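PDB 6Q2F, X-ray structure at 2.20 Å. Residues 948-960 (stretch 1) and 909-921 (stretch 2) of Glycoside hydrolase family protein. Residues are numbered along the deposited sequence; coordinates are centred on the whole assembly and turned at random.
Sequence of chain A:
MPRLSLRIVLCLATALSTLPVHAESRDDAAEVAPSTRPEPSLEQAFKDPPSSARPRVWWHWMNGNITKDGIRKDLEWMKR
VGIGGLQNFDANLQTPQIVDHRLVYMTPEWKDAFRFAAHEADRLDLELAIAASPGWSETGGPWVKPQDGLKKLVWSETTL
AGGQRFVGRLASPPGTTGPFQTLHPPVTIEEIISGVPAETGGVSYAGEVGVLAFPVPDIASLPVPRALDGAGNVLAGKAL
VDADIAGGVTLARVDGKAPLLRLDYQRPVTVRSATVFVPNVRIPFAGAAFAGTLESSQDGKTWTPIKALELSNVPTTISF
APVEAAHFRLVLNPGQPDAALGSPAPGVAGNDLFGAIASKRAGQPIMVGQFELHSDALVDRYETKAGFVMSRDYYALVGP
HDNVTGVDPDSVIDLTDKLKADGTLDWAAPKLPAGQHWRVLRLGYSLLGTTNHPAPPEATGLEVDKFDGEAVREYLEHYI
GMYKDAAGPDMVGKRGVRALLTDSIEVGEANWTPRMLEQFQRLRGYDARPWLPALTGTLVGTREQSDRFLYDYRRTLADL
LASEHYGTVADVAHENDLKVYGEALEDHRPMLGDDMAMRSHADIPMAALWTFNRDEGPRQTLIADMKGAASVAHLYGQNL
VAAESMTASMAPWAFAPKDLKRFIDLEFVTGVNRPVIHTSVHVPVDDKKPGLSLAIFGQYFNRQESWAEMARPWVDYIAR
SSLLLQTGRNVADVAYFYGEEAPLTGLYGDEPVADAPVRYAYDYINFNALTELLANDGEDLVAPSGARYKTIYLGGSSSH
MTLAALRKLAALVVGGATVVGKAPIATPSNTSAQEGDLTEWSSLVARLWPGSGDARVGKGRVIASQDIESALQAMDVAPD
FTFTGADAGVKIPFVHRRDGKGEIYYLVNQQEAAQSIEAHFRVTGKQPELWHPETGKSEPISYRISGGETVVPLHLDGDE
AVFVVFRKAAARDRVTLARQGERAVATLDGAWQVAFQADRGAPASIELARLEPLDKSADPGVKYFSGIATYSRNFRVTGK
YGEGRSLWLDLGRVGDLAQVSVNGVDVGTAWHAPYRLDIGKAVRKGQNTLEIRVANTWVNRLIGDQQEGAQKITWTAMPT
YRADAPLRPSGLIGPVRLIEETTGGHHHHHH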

# COMPACT_ATOMS: atom_id res chain seq x y z
N GLY A 948 24.73 20.21 -23.55
CA GLY A 948 24.37 19.74 -22.22
C GLY A 948 23.48 18.52 -22.19
O GLY A 948 23.05 18.11 -21.11
N GLU A 949 23.20 17.92 -23.34
CA GLU A 949 22.34 16.74 -23.40
C GLU A 949 22.87 15.76 -24.42
O GLU A 949 23.68 16.10 -25.29
CB GLU A 949 20.90 17.12 -23.77
CG GLU A 949 20.84 17.68 -25.19
CD GLU A 949 19.44 17.89 -25.70
OE1 GLU A 949 18.47 17.56 -24.98
OE2 GLU A 949 19.31 18.41 -26.84
N THR A 950 22.41 14.52 -24.31
CA THR A 950 22.66 13.49 -25.30
C THR A 950 21.33 13.13 -25.93
O THR A 950 20.34 12.91 -25.22
CB THR A 950 23.32 12.25 -24.67
OG1 THR A 950 24.57 12.63 -24.09
CG2 THR A 950 23.55 11.15 -25.73
N VAL A 951 21.29 13.09 -27.25
CA VAL A 951 20.09 12.75 -27.98
C VAL A 951 20.28 11.38 -28.60
O VAL A 951 21.24 11.14 -29.28
CB VAL A 951 19.73 13.78 -29.04
CG1 VAL A 951 18.37 13.51 -29.60
CG2 VAL A 951 19.79 15.16 -28.47
N VAL A 952 19.35 10.48 -28.34
CA VAL A 952 19.46 9.14 -28.84
C VAL A 952 18.24 8.73 -29.57
O VAL A 952 17.18 8.81 -29.03
CB VAL A 952 19.66 8.17 -27.68
CG1 VAL A 952 19.85 6.76 -28.16
CG2 VAL A 952 20.84 8.60 -26.85
N PRO A 953 18.34 8.26 -30.80
CA PRO A 953 17.13 7.81 -31.48
C PRO A 953 16.79 6.42 -30.95
O PRO A 953 17.62 5.56 -30.94
CB PRO A 953 17.54 7.75 -32.93
CG PRO A 953 19.00 7.60 -32.91
CD PRO A 953 19.49 8.32 -31.70
N LEU A 954 15.57 6.22 -30.50
CA LEU A 954 15.17 4.95 -29.91
C LEU A 954 13.95 4.41 -30.62
O LEU A 954 13.01 5.16 -30.93
CB LEU A 954 14.84 5.09 -28.42
CG LEU A 954 15.99 5.29 -27.44
CD1 LEU A 954 15.42 5.34 -26.05
CD2 LEU A 954 17.00 4.15 -27.56
N HIS A 955 13.96 3.12 -30.88
CA HIS A 955 12.75 2.41 -31.24
C HIS A 955 12.33 1.60 -30.03
O HIS A 955 13.14 0.87 -29.46
CB HIS A 955 12.92 1.49 -32.44
CG HIS A 955 11.69 0.71 -32.75
ND1 HIS A 955 10.66 1.22 -33.52
CD2 HIS A 955 11.27 -0.51 -32.32
CE1 HIS A 955 9.69 0.33 -33.59
NE2 HIS A 955 10.03 -0.73 -32.87
N LEU A 956 11.08 1.74 -29.63
CA LEU A 956 10.55 0.99 -28.50
C LEU A 956 9.36 0.17 -28.99
O LEU A 956 8.40 0.72 -29.53
CB LEU A 956 10.13 1.94 -27.38
CG LEU A 956 11.31 2.63 -26.68
CD1 LEU A 956 10.82 3.67 -25.66
CD2 LEU A 956 12.18 1.58 -26.00
N ASP A 957 9.45 -1.15 -28.84
CA ASP A 957 8.29 -1.97 -29.10
C ASP A 957 7.20 -1.63 -28.09
O ASP A 957 7.45 -1.01 -27.05
CB ASP A 957 8.63 -3.46 -29.02
CG ASP A 957 9.71 -3.87 -30.00
OD1 ASP A 957 9.67 -3.40 -31.16
OD2 ASP A 957 10.60 -4.66 -29.60
N GLY A 958 5.97 -2.05 -28.40
CA GLY A 958 4.91 -1.91 -27.42
C GLY A 958 5.29 -2.54 -26.10
O GLY A 958 5.79 -3.67 -26.06
N ASP A 959 5.10 -1.81 -25.00
CA ASP A 959 5.45 -2.28 -23.66
C ASP A 959 6.94 -2.61 -23.51
O ASP A 959 7.33 -3.28 -22.55
CB ASP A 959 4.62 -3.50 -23.25
CG ASP A 959 3.14 -3.21 -23.16
OD1 ASP A 959 2.76 -2.06 -22.84
OD2 ASP A 959 2.34 -4.15 -23.38
N GLU A 960 7.79 -2.17 -24.42
CA GLU A 960 9.21 -2.43 -24.23
C GLU A 960 9.74 -1.62 -23.05
O GLU A 960 9.38 -0.45 -22.84
CB GLU A 960 10.03 -2.10 -25.47
CG GLU A 960 11.51 -2.50 -25.28
CD GLU A 960 12.34 -2.31 -26.53
OE1 GLU A 960 11.75 -2.00 -27.58
OE2 GLU A 960 13.58 -2.46 -26.45
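Stretch 2 909-921: NQQEAAQSIEAHF

Stretch 2 lies beside stretch 1 as an antiparallel neighbour: strand 915-921 pairs with strand 949-956, their axes 4.4 Å apart at closest approach and their N-to-C directions at 156°, and the two stretches together bury 1044 Å². Before its strand begins, stretch 2 runs as a loop against the type II turn from Asp 957 to Glu 960. Asn 909 (chi1 t) anchors it: its N donates to Glu 960 O at 3.0 Å, its CA-to-CB bond points toward stretch 1, and ND2 donates to Asp 957 O at 2.9 Å. Gln 911 O accepts from Asp 959 N at 3.0 Å, and Glu 912 O comes within 3.2 Å of Gly 958 CA, where an ideal CB would clash with that carbonyl. Ala 913 O accepts from Asn 909 ND2 at 3.2 Å. Ala 914 CA then rests 3.1 Å from Leu 956 O.

From here the backbone is extended, and reciprocal N-H...O pairs tie alternate residues. Gln 915 N meets Leu 956 O at 2.8 Å, answered by Leu 956 N to Gln 915 O at 2.7 Å. Ser 916 sits opposite His 955, CA to CA 4.5 Å, with a weak hydrogen bond between OG and ND1 at 3.4 Å. Ile 917 pairs with Leu 954, N to O 2.8 Å, and packs its CG1 3.9 Å from Leu 954 CB. Glu 918 faces Pro 953, CA to CA 4.4 Å. Ala 919 N donates to Val 952 O at 2.8 Å, while its CB touches Leu 954 CD1 at 3.9 Å. On the face shared with Ser 916 and Glu 918, His 920 ND1 donates to Glu 949 OE1 at 2.7 Å, and Val 951 CG2 covers one ring face. Phe 921 closes the ladder, its N 2.9 Å from Thr 950 O and its CE1 3.9 Å from Val 952 CG2.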

# COMPACT_ATOMS: atom_id res chain seq x y z
N ASN A 909 7.92 2.10 -22.40
CA ASN A 909 6.88 2.55 -23.31
C ASN A 909 5.56 1.95 -22.84
O ASN A 909 5.23 0.80 -23.15
CB ASN A 909 7.19 2.15 -24.75
CG ASN A 909 6.00 2.31 -25.67
OD1 ASN A 909 5.18 3.19 -25.48
ND2 ASN A 909 5.91 1.44 -26.68
N GLN A 910 4.79 2.74 -22.10
CA GLN A 910 3.53 2.25 -21.56
C GLN A 910 2.40 2.28 -22.58
O GLN A 910 1.32 2.81 -22.30
CB GLN A 910 3.12 3.07 -20.34
CG GLN A 910 4.04 2.89 -19.18
CD GLN A 910 3.61 3.71 -17.98
OE1 GLN A 910 2.85 4.67 -18.09
NE2 GLN A 910 4.06 3.29 -16.81
N GLN A 911 2.66 1.74 -23.75
CA GLN A 911 1.64 1.71 -24.77
C GLN A 911 1.78 0.47 -25.62
O GLN A 911 2.86 0.00 -25.83
CB GLN A 911 1.75 2.93 -25.66
CG GLN A 911 1.12 4.18 -25.11
CD GLN A 911 2.05 5.00 -24.25
OE1 GLN A 911 3.24 4.80 -24.24
NE2 GLN A 911 1.49 5.91 -23.51
N GLU A 912 0.67 -0.05 -26.12
CA GLU A 912 0.75 -1.18 -27.03
C GLU A 912 1.43 -0.80 -28.34
O GLU A 912 2.13 -1.63 -28.92
CB GLU A 912 -0.65 -1.76 -27.30
CG GLU A 912 -1.14 -2.66 -26.17
CD GLU A 912 -2.59 -3.07 -26.32
OE1 GLU A 912 -3.46 -2.17 -26.32
OE2 GLU A 912 -2.85 -4.28 -26.43
N ALA A 913 1.26 0.44 -28.80
CA ALA A 913 1.86 0.87 -30.06
C ALA A 913 3.36 1.13 -29.90
O ALA A 913 3.78 1.83 -28.99
CB ALA A 913 1.18 2.13 -30.58
N ALA A 914 4.14 0.55 -30.81
CA ALA A 914 5.56 0.86 -30.88
C ALA A 914 5.77 2.36 -31.07
O ALA A 914 4.92 3.05 -31.64
CB ALA A 914 6.21 0.09 -32.03
N GLN A 915 6.90 2.86 -30.58
CA GLN A 915 7.27 4.26 -30.73
C GLN A 915 8.68 4.36 -31.30
O GLN A 915 9.56 3.56 -30.96
CB GLN A 915 7.21 5.00 -29.37
CG GLN A 915 5.90 4.80 -28.62
CD GLN A 915 4.73 5.45 -29.34
OE1 GLN A 915 4.82 6.59 -29.79
NE2 GLN A 915 3.63 4.71 -29.45
N SER A 916 8.87 5.36 -32.16
CA SER A 916 10.18 5.77 -32.66
C SER A 916 10.39 7.20 -32.17
O SER A 916 9.76 8.12 -32.69
CB SER A 916 10.24 5.71 -34.19
OG SER A 916 10.27 4.37 -34.64
N ILE A 917 11.25 7.37 -31.17
CA ILE A 917 11.41 8.68 -30.56
C ILE A 917 12.85 9.15 -30.72
O ILE A 917 13.75 8.40 -31.08
CB ILE A 917 11.03 8.67 -29.06
CG1 ILE A 917 11.98 7.76 -28.29
CG2 ILE A 917 9.58 8.23 -28.87
CD1 ILE A 917 11.74 7.75 -26.76
N GLU A 918 13.05 10.43 -30.43
CA GLU A 918 14.37 10.97 -30.13
C GLU A 918 14.39 11.26 -28.64
O GLU A 918 13.62 12.09 -28.16
CB GLU A 918 14.68 12.22 -30.96
CG GLU A 918 14.91 11.95 -32.45
CD GLU A 918 16.15 12.66 -33.00
OE1 GLU A 918 16.24 13.90 -32.89
OE2 GLU A 918 17.03 11.96 -33.54
N ALA A 919 15.25 10.54 -27.92
CA ALA A 919 15.28 10.61 -26.46
C ALA A 919 16.40 11.55 -26.02
O ALA A 919 17.53 11.43 -26.51
CB ALA A 919 15.49 9.22 -25.86
N HIS A 920 16.07 12.47 -25.11
CA HIS A 920 16.98 13.51 -24.62
C HIS A 920 17.33 13.22 -23.17
O HIS A 920 16.43 13.19 -22.32
CB HIS A 920 16.37 14.91 -24.72
CG HIS A 920 16.10 15.36 -26.12
ND1 HIS A 920 16.66 16.51 -26.65
CD2 HIS A 920 15.35 14.82 -27.11
CE1 HIS A 920 16.26 16.65 -27.91
NE2 HIS A 920 15.46 15.64 -28.20
N PHE A 921 18.61 13.02 -22.89
CA PHE A 921 19.08 12.74 -21.54
C PHE A 921 20.00 13.87 -21.10
O PHE A 921 20.83 14.35 -21.89
CB PHE A 921 19.81 11.40 -21.47
CG PHE A 921 19.02 10.25 -22.02
CD1 PHE A 921 19.01 10.00 -23.37
CD2 PHE A 921 18.30 9.42 -21.18
CE1 PHE A 921 18.29 8.94 -23.88
CE2 PHE A 921 17.57 8.36 -21.67
CZ PHE A 921 17.56 8.12 -23.03